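Local coordinates for protein K5 lyase (Enterobacteria phage k1-5, PDB 2X3H) that probably cleaves the K5 capsule polysaccharide of its bacterial host by an eliminative lyase mechanism, as a trimeric phage tail spike built on a parallel beta-helix, at residues S67-A72 with V94-G99; C217-S222 with A241-G246; V329-L334 with Y363-P368. All coordinates share one frame; numbering follows the deposited sequence.

Contact 1: S67-A72 with V94-G99; sequences SKPFGA and VTISDG. Unlike the reference sequence in segment 94-99: Ile96 (reference Val).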
ATOM      1  N   SER A  67     -34.324  12.417  26.161  1.00 11.29           N
ATOM      2  CA  SER A  67     -33.167  11.540  26.357  1.00 11.26           C
ATOM      3  C   SER A  67     -33.502  10.047  26.275  1.00 11.80           C
ATOM      4  O   SER A  67     -32.627   9.217  25.978  1.00 11.21           O
ATOM      5  CB  SER A  67     -32.478  11.872  27.677  1.00 12.16           C
ATOM      6  OG  SER A  67     -33.330  11.585  28.769  1.00 13.32           O
ATOM      7  N   LYS A  68     -34.760   9.705  26.549  1.00 12.08           N
ATOM      8  CA  LYS A  68     -35.243   8.336  26.426  1.00 13.21           C
ATOM      9  C   LYS A  68     -36.747   8.356  26.155  1.00 13.91           C
ATOM     10  O   LYS A  68     -37.408   9.369  26.406  1.00 13.66           O
ATOM     11  CB  LYS A  68     -34.925   7.523  27.690  1.00 14.29           C
ATOM     12  CG  LYS A  68     -35.588   8.066  28.943  1.00 14.79           C
ATOM     13  CD  LYS A  68     -35.191   7.300  30.193  1.00 16.93           C
ATOM     14  CE  LYS A  68     -35.868   7.924  31.410  1.00 18.05           C
ATOM     15  NZ  LYS A  68     -35.511   7.246  32.695  1.00 20.40           N
ATOM     16  N   PRO A  69     -37.285   7.254  25.605  1.00 14.59           N
ATOM     17  CA  PRO A  69     -38.722   7.216  25.329  1.00 15.30           C
ATOM     18  C   PRO A  69     -39.560   7.296  26.596  1.00 15.77           C
ATOM     19  O   PRO A  69     -39.133   6.828  27.654  1.00 15.89           O
ATOM     20  CB  PRO A  69     -38.917   5.850  24.670  1.00 15.74           C
ATOM     21  CG  PRO A  69     -37.565   5.490  24.118  1.00 15.98           C
ATOM     22  CD  PRO A  69     -36.607   6.030  25.147  1.00 15.12           C
ATOM     23  N   PHE A  70     -40.748   7.877  26.483  1.00 16.39           N
ATOM     24  CA  PHE A  70     -41.681   7.926  27.610  1.00 17.25           C
ATOM     25  C   PHE A  70     -41.992   6.519  28.105  1.00 16.69           C
ATOM     26  O   PHE A  70     -42.338   5.633  27.317  1.00 16.27           O
ATOM     27  CB  PHE A  70     -42.959   8.664  27.196  1.00 19.44           C
ATOM     28  CG  PHE A  70     -43.938   8.884  28.320  1.00 20.92           C
ATOM     29  CD1 PHE A  70     -43.602   9.678  29.408  1.00 21.91           C
ATOM     30  CD2 PHE A  70     -45.204   8.316  28.275  1.00 21.57           C
ATOM     31  CE1 PHE A  70     -44.514   9.893  30.448  1.00 22.63           C
ATOM     32  CE2 PHE A  70     -46.115   8.525  29.309  1.00 22.45           C
ATOM     33  CZ  PHE A  70     -45.764   9.316  30.396  1.00 22.22           C
ATOM     34  N   GLY A  71     -41.848   6.305  29.410  1.00 15.95           N
ATOM     35  CA  GLY A  71     -42.165   5.011  29.994  1.00 15.57           C
ATOM     36  C   GLY A  71     -40.965   4.098  30.175  1.00 15.66           C
ATOM     37  O   GLY A  71     -41.071   3.065  30.826  1.00 16.04           O
ATOM     38  N   ALA A  72     -39.821   4.474  29.609  1.00 15.26           N
ATOM     39  CA  ALA A  72     -38.609   3.669  29.770  1.00 15.04           C
ATOM     40  C   ALA A  72     -37.899   4.040  31.067  1.00 14.93           C
ATOM     41  O   ALA A  72     -37.686   5.217  31.352  1.00 16.19           O
ATOM     42  CB  ALA A  72     -37.678   3.859  28.574  1.00 14.90           C
ATOM     43  N   VAL A  94     -35.034   7.548  16.998  1.00 11.14           N
ATOM     44  CA  VAL A  94     -35.203   7.169  18.396  1.00 10.83           C
ATOM     45  C   VAL A  94     -33.926   7.500  19.157  1.00 10.64           C
ATOM     46  O   VAL A  94     -32.822   7.281  18.647  1.00  9.81           O
ATOM     47  CB  VAL A  94     -35.514   5.650  18.525  1.00 11.32           C
ATOM     48  CG1 VAL A  94     -35.602   5.213  19.983  1.00 12.46           C
ATOM     49  CG2 VAL A  94     -36.804   5.290  17.782  1.00 11.78           C
ATOM     50  N   THR A  95     -34.084   8.046  20.360  1.00  9.55           N
ATOM     51  CA  THR A  95     -32.948   8.295  21.244  1.00  9.57           C
ATOM     52  C   THR A  95     -33.121   7.467  22.505  1.00 10.48           C
ATOM     53  O   THR A  95     -34.145   7.577  23.193  1.00 10.56           O
ATOM     54  CB  THR A  95     -32.831   9.790  21.632  1.00 10.45           C
ATOM     55  OG1 THR A  95     -32.612  10.596  20.461  1.00 10.79           O
ATOM     56  CG2 THR A  95     -31.685  10.009  22.638  1.00 10.03           C
ATOM     57  N   ILE A  96     -32.134   6.629  22.801  1.00  8.94           N
ATOM     58  CA  ILE A  96     -32.138   5.842  24.022  1.00  9.81           C
ATOM     59  C   ILE A  96     -30.803   6.090  24.721  1.00  9.65           C
ATOM     60  O   ILE A  96     -29.787   5.481  24.391  1.00  8.77           O
ATOM     61  CB  ILE A  96     -32.383   4.342  23.741  1.00 10.42           C
ATOM     62  CG1 ILE A  96     -33.736   4.156  23.050  1.00 11.13           C
ATOM     63  CG2 ILE A  96     -32.341   3.540  25.029  1.00 11.46           C
ATOM     64  CD1 ILE A  96     -34.023   2.720  22.637  1.00 12.29           C
ATOM     65  N   SER A  97     -30.816   7.021  25.670  1.00  9.78           N
ATOM     66  CA  SER A  97     -29.595   7.477  26.295  1.00 10.03           C
ATOM     67  C   SER A  97     -29.740   7.637  27.808  1.00 11.12           C
ATOM     68  O   SER A  97     -30.847   7.514  28.352  1.00 10.88           O
ATOM     69  CB  SER A  97     -29.153   8.805  25.655  1.00  9.93           C
ATOM     70  OG  SER A  97     -30.018   9.880  26.004  1.00 10.94           O
ATOM     71  N   ASP A  98     -28.609   7.886  28.467  1.00 11.64           N
ATOM     72  CA  ASP A  98     -28.555   8.195  29.907  1.00 12.60           C
ATOM     73  C   ASP A  98     -29.183   7.101  30.771  1.00 12.53           C
ATOM     74  O   ASP A  98     -29.987   7.374  31.665  1.00 13.66           O
ATOM     75  CB  ASP A  98     -29.217   9.557  30.212  1.00 13.36           C
ATOM     76  CG  ASP A  98     -28.450  10.745  29.637  1.00 14.37           C
ATOM     77  OD1 ASP A  98     -27.275  10.593  29.228  1.00 12.83           O
ATOM     78  OD2 ASP A  98     -29.034  11.858  29.595  1.00 16.13           O
ATOM     79  N   GLY A  99     -28.811   5.857  30.508  1.00 12.27           N
ATOM     80  CA  GLY A  99     -29.296   4.755  31.319  1.00 11.93           C
ATOM     81  C   GLY A  99     -28.912   3.396  30.790  1.00 12.06           C
ATOM     82  O   GLY A  99     -28.296   3.274  29.721  1.00 11.38           O
TER
HETATM   83  O   HOH W   1     -32.644   9.026  29.644  1.00 20.16           O
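At the N-terminal end of the parallel beta-helix, just past its first strand 94-95, Ser97 clasps the loop that leads in from helix 56-63 through the carbonyl of Ser67. Two donors of Ser97 share that oxygen: Ser97 OG reaches Ser67 O at 2.7 Å, in the carbonyl plane and on a lone pair, while the Ser97 amide N lies nearly in line with the C=O, N to O 2.9 Å, though its N-H is bent (139°). The hydroxyl can join its own amide because chi1 of 70° sets OG between the backbone N and the carbonyl carbon. A water then bridges Ser67 OG (2.8 Å) and Ser97 O (2.7 Å), a second, indirect link. One residue on, Lys68 CA offers its hydrogen to Thr95 O at 3.5 Å, and Pro69 lays CD against Ile96 CG1 at 4.0 Å, the two side chains meeting at about a right angle. The lysine chain runs off to Ala73 O. Asp98 OD1 bonds Ser118 and also Ala93 N of the second subunit. Arg116 NH1 donates to Ser97 OG while that hydroxyl donates to Ser67 O, a chain that probably makes the hydroxyl a better donor to this doubly satisfied carbonyl.

Contact 2: C217-S222 with A241-G246; sequences CVLADS and AVELKG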
ATOM      1  N   CYS A 217     -16.734 -10.857  15.793  1.00  5.63           N
ATOM      2  CA  CYS A 217     -17.234  -9.529  16.095  1.00  6.24           C
ATOM      3  C   CYS A 217     -18.186  -9.067  15.003  1.00  5.59           C
ATOM      4  O   CYS A 217     -19.392  -9.046  15.202  1.00  7.85           O
ATOM      5  CB  CYS A 217     -16.076  -8.548  16.281  1.00  6.41           C
ATOM      6  SG  CYS A 217     -16.609  -6.925  16.849  1.00  8.30           S
ATOM      7  N   VAL A 218     -17.654  -8.727  13.833  1.00  5.29           N
ATOM      8  CA  VAL A 218     -18.496  -8.276  12.724  1.00  5.27           C
ATOM      9  C   VAL A 218     -18.487  -9.347  11.653  1.00  6.07           C
ATOM     10  O   VAL A 218     -17.420  -9.812  11.272  1.00  5.81           O
ATOM     11  CB  VAL A 218     -17.924  -6.994  12.075  1.00  5.16           C
ATOM     12  CG1 VAL A 218     -18.716  -6.583  10.802  1.00  5.88           C
ATOM     13  CG2 VAL A 218     -17.884  -5.842  13.071  1.00  5.86           C
ATOM     14  N   LEU A 219     -19.663  -9.708  11.153  1.00  5.83           N
ATOM     15  CA  LEU A 219     -19.770 -10.635  10.031  1.00  6.73           C
ATOM     16  C   LEU A 219     -20.622 -10.014   8.937  1.00  6.77           C
ATOM     17  O   LEU A 219     -21.771  -9.627   9.196  1.00  6.80           O
ATOM     18  CB  LEU A 219     -20.410 -11.953  10.478  1.00  7.49           C
ATOM     19  CG  LEU A 219     -20.941 -12.820   9.327  1.00  7.78           C
ATOM     20  CD1 LEU A 219     -19.812 -13.180   8.365  1.00  8.43           C
ATOM     21  CD2 LEU A 219     -21.598 -14.078   9.873  1.00  9.17           C
ATOM     22  N   ALA A 220     -20.056  -9.893   7.733  1.00  6.80           N
ATOM     23  CA  ALA A 220     -20.814  -9.482   6.546  1.00  7.10           C
ATOM     24  C   ALA A 220     -20.962 -10.695   5.639  1.00  6.77           C
ATOM     25  O   ALA A 220     -20.025 -11.069   4.920  1.00  7.33           O
ATOM     26  CB  ALA A 220     -20.122  -8.329   5.816  1.00  7.69           C
ATOM     27  N   ASP A 221     -22.132 -11.331   5.707  1.00  6.33           N
ATOM     28  CA  ASP A 221     -22.407 -12.528   4.919  1.00  7.29           C
ATOM     29  C   ASP A 221     -23.029 -12.123   3.594  1.00  7.11           C
ATOM     30  O   ASP A 221     -24.172 -11.654   3.555  1.00  7.07           O
ATOM     31  CB  ASP A 221     -23.358 -13.455   5.687  1.00  8.03           C
ATOM     32  CG  ASP A 221     -23.662 -14.750   4.941  1.00 11.00           C
ATOM     33  OD1 ASP A 221     -23.400 -14.836   3.725  1.00 12.81           O
ATOM     34  OD2 ASP A 221     -24.175 -15.699   5.582  1.00 13.13           O
ATOM     35  N   SER A 222     -22.256 -12.280   2.517  1.00  6.58           N
ATOM     36  CA  SER A 222     -22.759 -12.079   1.164  1.00  7.20           C
ATOM     37  C   SER A 222     -23.167 -10.632   0.852  1.00  6.76           C
ATOM     38  O   SER A 222     -24.013 -10.385  -0.000  1.00  8.00           O
ATOM     39  CB  SER A 222     -23.896 -13.070   0.864  1.00  7.62           C
ATOM     40  OG  SER A 222     -23.442 -14.408   1.044  1.00  8.51           O
ATOM     41  N   ALA A 241     -12.178 -10.540  14.212  1.00  5.59           N
ATOM     42  CA  ALA A 241     -12.688  -9.173  14.256  1.00  6.11           C
ATOM     43  C   ALA A 241     -13.670  -8.881  13.118  1.00  5.68           C
ATOM     44  O   ALA A 241     -14.719  -8.291  13.343  1.00  5.76           O
ATOM     45  CB  ALA A 241     -11.528  -8.164  14.238  1.00  6.32           C
ATOM     46  N   VAL A 242     -13.310  -9.286  11.896  1.00  5.04           N
ATOM     47  CA  VAL A 242     -14.174  -9.090  10.737  1.00  5.56           C
ATOM     48  C   VAL A 242     -14.162 -10.339   9.874  1.00  5.55           C
ATOM     49  O   VAL A 242     -13.106 -10.748   9.390  1.00  6.25           O
ATOM     50  CB  VAL A 242     -13.719  -7.891   9.860  1.00  4.20           C
ATOM     51  CG1 VAL A 242     -14.593  -7.793   8.595  1.00  4.72           C
ATOM     52  CG2 VAL A 242     -13.789  -6.586  10.651  1.00  4.91           C
ATOM     53  N   GLU A 243     -15.335 -10.938   9.679  1.00  5.50           N
ATOM     54  CA  GLU A 243     -15.490 -12.005   8.686  1.00  5.35           C
ATOM     55  C   GLU A 243     -16.311 -11.532   7.476  1.00  5.82           C
ATOM     56  O   GLU A 243     -17.375 -10.920   7.646  1.00  5.61           O
ATOM     57  CB  GLU A 243     -16.158 -13.260   9.293  1.00  6.30           C
ATOM     58  CG  GLU A 243     -16.435 -14.283   8.181  1.00  7.56           C
ATOM     59  CD  GLU A 243     -17.019 -15.628   8.613  1.00  8.20           C
ATOM     60  OE1 GLU A 243     -17.685 -15.728   9.667  1.00  9.50           O
ATOM     61  OE2 GLU A 243     -16.829 -16.601   7.838  1.00  9.17           O
ATOM     62  N   LEU A 244     -15.804 -11.799   6.267  1.00  5.59           N
ATOM     63  CA  LEU A 244     -16.599 -11.730   5.043  1.00  5.39           C
ATOM     64  C   LEU A 244     -16.938 -13.175   4.701  1.00  4.95           C
ATOM     65  O   LEU A 244     -16.079 -14.053   4.787  1.00  5.07           O
ATOM     66  CB  LEU A 244     -15.796 -11.112   3.897  1.00  6.04           C
ATOM     67  CG  LEU A 244     -15.341  -9.662   4.061  1.00  5.67           C
ATOM     68  CD1 LEU A 244     -14.527  -9.232   2.833  1.00  6.96           C
ATOM     69  CD2 LEU A 244     -16.512  -8.692   4.333  1.00  6.35           C
ATOM     70  N   LYS A 245     -18.177 -13.415   4.280  1.00  5.79           N
ATOM     71  CA  LYS A 245     -18.640 -14.786   4.106  1.00  5.73           C
ATOM     72  C   LYS A 245     -19.437 -14.977   2.823  1.00  6.18           C
ATOM     73  O   LYS A 245     -20.083 -14.047   2.335  1.00  6.29           O
ATOM     74  CB  LYS A 245     -19.510 -15.170   5.306  1.00  6.90           C
ATOM     75  CG  LYS A 245     -19.894 -16.635   5.407  1.00  7.34           C
ATOM     76  CD  LYS A 245     -20.714 -16.870   6.687  1.00  8.59           C
ATOM     77  CE  LYS A 245     -21.006 -18.348   6.891  1.00 10.41           C
ATOM     78  NZ  LYS A 245     -21.700 -18.551   8.220  1.00 12.14           N
ATOM     79  N   GLY A 246     -19.384 -16.187   2.285  1.00  6.28           N
ATOM     80  CA  GLY A 246     -20.207 -16.538   1.126  1.00  6.47           C
ATOM     81  C   GLY A 246     -19.867 -15.732  -0.108  1.00  6.86           C
ATOM     82  O   GLY A 246     -18.709 -15.606  -0.470  1.00  7.28           O
TER
HETATM   83  O   HOH W   2     -23.890 -16.706   8.116  1.00 19.90           O
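Strands 218-221 and 242-245 run parallel, their axes 4.7 Å apart at the closest and 12° off in direction, with Val218 beside Val242 and each later residue beside its counterpart through Asp221 and Lys245. Five main-chain bonds alternate between them, from Val218 N to Ala241 O at one end to Ser222 N to Lys245 O at the other. Glu243 is used twice: its N-H goes to Val218 O and its carbonyl takes Ala220 N at 2.9 Å, both bonds close to linear. Leu219 and Glu243 stand side by side on one face, pointing the same way. The leucine turns CD1 across the strand gap, 3.6 Å from Glu243 CG, and the same methyl also meets Lys245 CB at 3.7 Å, so it fills the notch between two successive side chains of that face. These strands are neighbouring rungs of a seven-strand parallel sheet, one wall of the beta-helix; the opposite face, with Val218, Ala220, Val242 and Leu244, looks into the interior, where Ile228 and Val253 pack against it. There Ala220 CB touches Leu244 CD2 at 3.9 Å. Further along the outer face Lys245, extended with CG anti to the backbone N (chi1 -170°), passes its CD 3.8 Å from Asp221 OD2. Its NZ stays 4.6 Å from Asp221 OD2 and forms its salt bridge with Glu270, while a water donates a hydrogen bond to Asp221 OD2 and accepts one from Lys245 NZ. The other oxygen, Asp221 OD1, receives the Ser222 hydroxyl at 2.7 Å from OG, and Thr247 N donates to that hydroxyl in turn.

Contact 3: V329-L334 with Y363-P368; sequences VINNVL and YASVFP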
ATOM      1  N   VAL A 329      -4.048 -11.041  -4.085  1.00  4.14           N
ATOM      2  CA  VAL A 329      -2.840 -10.251  -3.897  1.00  4.63           C
ATOM      3  C   VAL A 329      -2.725  -9.962  -2.417  1.00  5.63           C
ATOM      4  O   VAL A 329      -3.674  -9.469  -1.810  1.00  6.34           O
ATOM      5  CB  VAL A 329      -2.938  -8.906  -4.656  1.00  5.49           C
ATOM      6  CG1 VAL A 329      -1.779  -7.956  -4.257  1.00  6.55           C
ATOM      7  CG2 VAL A 329      -2.990  -9.147  -6.163  1.00  6.40           C
ATOM      8  N   ILE A 330      -1.575 -10.277  -1.834  1.00  5.43           N
ATOM      9  CA  ILE A 330      -1.360 -10.066  -0.408  1.00  6.93           C
ATOM     10  C   ILE A 330      -0.107  -9.197  -0.302  1.00  7.25           C
ATOM     11  O   ILE A 330       1.008  -9.680  -0.466  1.00  8.05           O
ATOM     12  CB  ILE A 330      -1.166 -11.422   0.317  1.00  7.94           C
ATOM     13  CG1 ILE A 330      -2.397 -12.317   0.126  1.00  8.90           C
ATOM     14  CG2 ILE A 330      -0.862 -11.222   1.798  1.00  8.76           C
ATOM     15  CD1 ILE A 330      -2.058 -13.790   0.100  1.00  9.43           C
ATOM     16  N   ASN A 331      -0.296  -7.904  -0.055  1.00  7.32           N
ATOM     17  CA  ASN A 331       0.821  -6.961  -0.096  1.00  7.40           C
ATOM     18  C   ASN A 331       1.245  -6.495   1.296  1.00  7.27           C
ATOM     19  O   ASN A 331       0.411  -6.148   2.130  1.00  7.64           O
ATOM     20  CB  ASN A 331       0.483  -5.757  -0.998  1.00  9.81           C
ATOM     21  CG  ASN A 331       1.741  -5.005  -1.483  1.00 12.36           C
ATOM     22  OD1 ASN A 331       1.914  -3.828  -1.191  1.00 16.24           O
ATOM     23  ND2 ASN A 331       2.613  -5.689  -2.217  1.00 14.23           N
ATOM     24  N   ASN A 332       2.548  -6.524   1.542  1.00  6.41           N
ATOM     25  CA  ASN A 332       3.152  -5.968   2.756  1.00  6.94           C
ATOM     26  C   ASN A 332       2.681  -6.632   4.045  1.00  6.86           C
ATOM     27  O   ASN A 332       2.012  -6.001   4.865  1.00  6.93           O
ATOM     28  CB  ASN A 332       2.910  -4.457   2.839  1.00  8.54           C
ATOM     29  CG  ASN A 332       3.644  -3.686   1.766  1.00 10.82           C
ATOM     30  OD1 ASN A 332       3.291  -2.541   1.475  1.00 14.19           O
ATOM     31  ND2 ASN A 332       4.646  -4.305   1.170  1.00 10.22           N
ATOM     32  N   VAL A 333       3.048  -7.899   4.218  1.00  4.61           N
ATOM     33  CA  VAL A 333       2.846  -8.608   5.481  1.00  4.52           C
ATOM     34  C   VAL A 333       4.120  -8.474   6.315  1.00  4.63           C
ATOM     35  O   VAL A 333       5.157  -9.043   5.972  1.00  5.70           O
ATOM     36  CB  VAL A 333       2.547 -10.100   5.268  1.00  5.21           C
ATOM     37  CG1 VAL A 333       2.227 -10.777   6.594  1.00  6.94           C
ATOM     38  CG2 VAL A 333       1.391 -10.273   4.282  1.00  5.84           C
ATOM     39  N   LEU A 334       4.042  -7.718   7.399  1.00  4.13           N
ATOM     40  CA  LEU A 334       5.175  -7.547   8.303  1.00  5.49           C
ATOM     41  C   LEU A 334       4.890  -8.388   9.541  1.00  5.00           C
ATOM     42  O   LEU A 334       3.944  -8.114  10.282  1.00  4.61           O
ATOM     43  CB  LEU A 334       5.335  -6.063   8.652  1.00  5.81           C
ATOM     44  CG  LEU A 334       6.386  -5.650   9.697  1.00  9.16           C
ATOM     45  CD1 LEU A 334       7.616  -6.525   9.729  1.00 11.88           C
ATOM     46  CD2 LEU A 334       6.725  -4.150   9.626  1.00  8.23           C
ATOM     47  N   TYR A 363      -0.173 -13.767  -5.217  1.00  4.01           N
ATOM     48  CA  TYR A 363       1.057 -12.987  -5.007  1.00  4.09           C
ATOM     49  C   TYR A 363       1.137 -12.632  -3.527  1.00  4.59           C
ATOM     50  O   TYR A 363       0.119 -12.261  -2.941  1.00  4.85           O
ATOM     51  CB  TYR A 363       1.008 -11.679  -5.819  1.00  5.10           C
ATOM     52  CG  TYR A 363       2.128 -10.715  -5.484  1.00  4.84           C
ATOM     53  CD1 TYR A 363       3.347 -10.799  -6.141  1.00  6.18           C
ATOM     54  CD2 TYR A 363       1.966  -9.726  -4.527  1.00  5.93           C
ATOM     55  CE1 TYR A 363       4.400  -9.930  -5.834  1.00  6.57           C
ATOM     56  CE2 TYR A 363       2.999  -8.828  -4.228  1.00  6.56           C
ATOM     57  CZ  TYR A 363       4.213  -8.942  -4.881  1.00  6.28           C
ATOM     58  OH  TYR A 363       5.233  -8.069  -4.554  1.00  8.60           O
ATOM     59  N   ALA A 364       2.331 -12.697  -2.927  1.00  4.27           N
ATOM     60  CA  ALA A 364       2.500 -12.173  -1.557  1.00  3.52           C
ATOM     61  C   ALA A 364       3.820 -11.442  -1.450  1.00  4.91           C
ATOM     62  O   ALA A 364       4.840 -11.950  -1.918  1.00  5.59           O
ATOM     63  CB  ALA A 364       2.457 -13.320  -0.537  1.00  4.99           C
ATOM     64  N   SER A 365       3.814 -10.271  -0.826  1.00  3.67           N
ATOM     65  CA  SER A 365       5.079  -9.595  -0.490  1.00  4.00           C
ATOM     66  C   SER A 365       5.202  -9.549   1.024  1.00  4.77           C
ATOM     67  O   SER A 365       4.292  -9.082   1.714  1.00  4.96           O
ATOM     68  CB  SER A 365       5.164  -8.201  -1.119  1.00  5.38           C
ATOM     69  OG  SER A 365       4.080  -7.375  -0.726  1.00  5.41           O
ATOM     70  N   VAL A 366       6.329 -10.041   1.532  1.00  3.72           N
ATOM     71  CA  VAL A 366       6.432 -10.370   2.949  1.00  3.27           C
ATOM     72  C   VAL A 366       7.751  -9.953   3.593  1.00  4.05           C
ATOM     73  O   VAL A 366       8.785  -9.878   2.919  1.00  4.34           O
ATOM     74  CB  VAL A 366       6.216 -11.880   3.173  1.00  3.77           C
ATOM     75  CG1 VAL A 366       4.835 -12.303   2.623  1.00  4.18           C
ATOM     76  CG2 VAL A 366       7.326 -12.680   2.527  1.00  3.43           C
ATOM     77  N   PHE A 367       7.680  -9.729   4.907  1.00  3.72           N
ATOM     78  CA  PHE A 367       8.808  -9.289   5.721  1.00  3.74           C
ATOM     79  C   PHE A 367       8.845 -10.187   6.969  1.00  4.29           C
ATOM     80  O   PHE A 367       8.228  -9.848   7.990  1.00  4.69           O
ATOM     81  CB  PHE A 367       8.580  -7.832   6.169  1.00  4.07           C
ATOM     82  CG  PHE A 367       8.484  -6.853   5.034  1.00  4.40           C
ATOM     83  CD1 PHE A 367       7.265  -6.596   4.422  1.00  3.44           C
ATOM     84  CD2 PHE A 367       9.619  -6.200   4.564  1.00  4.59           C
ATOM     85  CE1 PHE A 367       7.180  -5.682   3.355  1.00  5.42           C
ATOM     86  CE2 PHE A 367       9.550  -5.304   3.523  1.00  5.54           C
ATOM     87  CZ  PHE A 367       8.341  -5.036   2.910  1.00  5.74           C
ATOM     88  N   PRO A 368       9.527 -11.348   6.892  1.00  4.70           N
ATOM     89  CA  PRO A 368       9.674 -12.269   8.033  1.00  4.77           C
ATOM     90  C   PRO A 368      10.737 -11.760   9.021  1.00  5.77           C
ATOM     91  O   PRO A 368      11.846 -12.299   9.107  1.00  6.44           O
ATOM     92  CB  PRO A 368      10.089 -13.588   7.366  1.00  5.35           C
ATOM     93  CG  PRO A 368      10.871 -13.133   6.136  1.00  5.14           C
ATOM     94  CD  PRO A 368      10.141 -11.882   5.654  1.00  5.22           C
TER
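Ile330 N donates to Tyr363 O at 2.8 Å, and the isoleucine carbonyl answers by taking Ser365 N, N to Ile330 O 2.9 Å; the CA-H of Ala364 makes a lesser contact with the same oxygen, CA to Ile330 O 3.1 Å. Just past this point the parallel register slips by one, a beta bulge in which Asn331 and Asn332 together face Ser365. Asn332 takes positive backbone angles (phi 62°), and its amide N-H is turned to the serine side chain, N to Ser365 OG 2.9 Å. With chi1 at 57° the Ser365 hydroxyl bends back over its own main chain, toward the bulge. Regular pairing resumes with Val333 N on Ser365 O at 3.0 Å, the bond lying in the carbonyl plane, and Phe367 N on Val333 O at 2.8 Å.

Both asparagine side chains lie on the side of the sheet that carries Tyr363 and Phe367. The end of Asn331 comes to the edge of the Tyr363 ring. The amide of Asn332 runs alongside Phe367, likewise at the ring edge, the two planes 52° apart. Beyond it Leu334 crosses Phe367 at about a right angle, CD1 to CB 3.9 Å. This face belongs to the trimer interface: Phe367 meets Tyr363 of the second subunit edge-to-face, and Tyr363 meets Phe367 of the third in the same way, so the pair of rings repeats between subunits. The other face is aliphatic and points into the beta-helix, with Val333 CB against Val366 CG1 at 4.1 Å and Val321 and Ile352 of strands 321-323 and 349-355 packed beneath. As consecutive rungs of one parallel wall, the two strands lie between strand 302-309, which pairs with 329-336, and strand 386-389, which pairs with 363-369 and whose Glu388 OE1 is hydrogen-bonded to Tyr363 OH.

Overall arrangement
From the N terminus the three contacts follow in series, none enclosing or crossing another. Contact 1 closes a 21-residue loop holding helix 81-88 and joins the lead-in segment to the first turn of the beta-helix. Contact 2, its centre 31 Å further on, brings together strands one coil apart; the chain between them passes through strand 227-234 of another wall. Contact 3, 23 Å from contact 2 between centres, does the same across a 28-residue coil that includes strand 349-355. Strand-to-strand pairing can be followed from its strands back to strand 94-95 of contact 1, 48 Å away between centres. Contacts 1 and 3 both touch the second subunit, whereas contact 2 lies on a wall where its segments meet no other chain.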